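Local coordinates for periplasmic binding protein/LacI transcriptional regulator (Alkaliphilus metalliredigens, PDB 3CTP) that binds D-xylulofuranose between its two lobes and probably regulates transcription as a sugar-responsive, DNA-binding repressor of the LacI family, at residues 296-299 with 300-303. Sequence-based numbering, arbitrary orientation.
Sequences LLIK and IING
Ile-301 N donates to Leu-297 O at 2.8 Å, the shortest of three backbone bonds that carry helix 286-302 into its C-terminal Schellman motif, a compact example of how an alpha-helix ends: i to i+4 bonds give way to a glycine of positive phi. The bond is nearly straight, 166° at the hydrogen. One residue earlier Ile-300 N reaches Leu-296 O, and one residue later Asn-302 N reaches Ile-298 O at 2.9 Å. Gly-303 then leaves the helix, and its N turns back to Ile-300 O.

The helix flanks the mixed sheet of one lobe in this periplasmic-binding-protein-like fold, remote from the sugar cleft. Two side chains of the preceding turn meet one methyl: Leu-297 CG lies 4.0 Å from Ile-301 CD1, and Ile-298 CD1 lies 3.8 Å from that same atom. Tyr-91 lies against both isoleucines. An alanine here, lacking every side-chain atom beyond CB, would probably cost Leu-297 CG and Ile-298 CD1 their shared partner, open a gap beside them and deprive Tyr-91 of part of its contact.

Asn-302 runs alongside Ile-298, pointing the same way. With CG anti to the carbonyl carbon (chi1 -72°), its amide ND2 rests 3.3 Å from Ile-298 CG2 while donating to Glu-304 OE2.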
ATOM      1  N   LEU A 296     -10.719 -17.296  15.303  1.00  8.19           N
ATOM      2  CA  LEU A 296     -12.145 -17.185  15.633  1.00  8.78           C
ATOM      3  C   LEU A 296     -13.004 -17.502  14.407  1.00  9.57           C
ATOM      4  O   LEU A 296     -14.035 -18.180  14.513  1.00 10.03           O
ATOM      5  CB  LEU A 296     -12.463 -15.790  16.157  1.00  9.59           C
ATOM      6  CG  LEU A 296     -11.776 -15.460  17.473  1.00  9.16           C
ATOM      7  CD1 LEU A 296     -11.986 -13.990  17.846  1.00  9.42           C
ATOM      8  CD2 LEU A 296     -12.339 -16.375  18.597  1.00 12.40           C
ATOM      9  N   LEU A 297     -12.609 -17.011  13.236  1.00  8.77           N
ATOM     10  CA  LEU A 297     -13.409 -17.333  12.049  1.00  9.18           C
ATOM     11  C   LEU A 297     -13.460 -18.849  11.837  1.00 10.04           C
ATOM     12  O   LEU A 297     -14.516 -19.414  11.501  1.00 10.82           O
ATOM     13  CB  LEU A 297     -12.833 -16.614  10.799  1.00  9.26           C
ATOM     14  CG  LEU A 297     -13.644 -16.824   9.517  1.00 11.96           C
ATOM     15  CD1 LEU A 297     -15.048 -16.264   9.680  1.00 12.36           C
ATOM     16  CD2 LEU A 297     -12.906 -16.162   8.332  1.00 10.38           C
ATOM     17  N   ILE A 298     -12.341 -19.530  12.051  1.00  9.27           N
ATOM     18  CA  ILE A 298     -12.328 -20.978  11.857  1.00 12.22           C
ATOM     19  C   ILE A 298     -13.238 -21.682  12.888  1.00 12.72           C
ATOM     20  O   ILE A 298     -13.900 -22.680  12.582  1.00 12.79           O
ATOM     21  CB  ILE A 298     -10.905 -21.527  11.947  1.00 14.54           C
ATOM     22  CG1 ILE A 298     -10.082 -21.154  10.719  1.00 22.38           C
ATOM     23  CG2 ILE A 298     -10.917 -23.049  12.182  1.00 16.94           C
ATOM     24  CD1 ILE A 298     -10.716 -21.527   9.446  1.00 26.48           C
ATOM     25  N   LYS A 299     -13.297 -21.153  14.106  1.00 12.94           N
ATOM     26  CA  LYS A 299     -14.276 -21.713  15.075  1.00 13.86           C
ATOM     27  C   LYS A 299     -15.698 -21.610  14.558  1.00 14.55           C
ATOM     28  O   LYS A 299     -16.487 -22.577  14.657  1.00 16.80           O
ATOM     29  CB  LYS A 299     -14.191 -20.999  16.439  1.00 13.22           C
ATOM     30  CG  LYS A 299     -12.970 -21.342  17.217  1.00 17.46           C
ATOM     31  CD  LYS A 299     -13.063 -20.712  18.612  1.00 18.65           C
ATOM     32  CE  LYS A 299     -11.696 -20.580  19.221  1.00 24.80           C
ATOM     33  NZ  LYS A 299     -11.154 -21.909  19.537  1.00 24.42           N
ATOM     34  N   ILE A 300     -16.055 -20.450  14.020  1.00 14.71           N
ATOM     35  CA  ILE A 300     -17.399 -20.263  13.506  1.00 14.33           C
ATOM     36  C   ILE A 300     -17.603 -21.205  12.310  1.00 15.70           C
ATOM     37  O   ILE A 300     -18.630 -21.873  12.211  1.00 15.50           O
ATOM     38  CB  ILE A 300     -17.714 -18.805  13.091  1.00 14.42           C
ATOM     39  CG1 ILE A 300     -17.476 -17.804  14.237  1.00 14.48           C
ATOM     40  CG2 ILE A 300     -19.162 -18.680  12.589  1.00 16.05           C
ATOM     41  CD1 ILE A 300     -18.358 -18.046  15.431  1.00 17.37           C
ATOM     42  N   ILE A 301     -16.620 -21.269  11.407  1.00 14.06           N
ATOM     43  CA  ILE A 301     -16.765 -22.152  10.250  1.00 14.82           C
ATOM     44  C   ILE A 301     -17.021 -23.590  10.668  1.00 16.48           C
ATOM     45  O   ILE A 301     -17.850 -24.293  10.062  1.00 18.22           O
ATOM     46  CB  ILE A 301     -15.504 -22.092   9.347  1.00 13.79           C
ATOM     47  CG1 ILE A 301     -15.425 -20.732   8.648  1.00 11.45           C
ATOM     48  CG2 ILE A 301     -15.485 -23.294   8.358  1.00 14.05           C
ATOM     49  CD1 ILE A 301     -14.063 -20.512   7.943  1.00 13.75           C
ATOM     50  N   ASN A 302     -16.295 -24.034  11.692  1.00 15.60           N
ATOM     51  CA  ASN A 302     -16.313 -25.420  12.158  1.00 16.98           C
ATOM     52  C   ASN A 302     -17.464 -25.723  13.108  1.00 19.02           C
ATOM     53  O   ASN A 302     -17.676 -26.888  13.482  1.00 20.90           O
ATOM     54  CB  ASN A 302     -15.004 -25.727  12.890  1.00 17.34           C
ATOM     55  CG  ASN A 302     -13.806 -25.834  11.943  1.00 24.08           C
ATOM     56  OD1 ASN A 302     -13.964 -25.843  10.736  1.00 23.95           O
ATOM     57  ND2 ASN A 302     -12.609 -25.912  12.504  1.00 24.23           N
ATOM     58  N   GLY A 303     -18.179 -24.679  13.517  1.00 18.28           N
ATOM     59  CA  GLY A 303     -19.295 -24.815  14.453  1.00 18.95           C
ATOM     60  C   GLY A 303     -18.865 -25.078  15.888  1.00 19.39           C
ATOM     61  O   GLY A 303     -19.589 -25.733  16.653  1.00 21.02           O
TER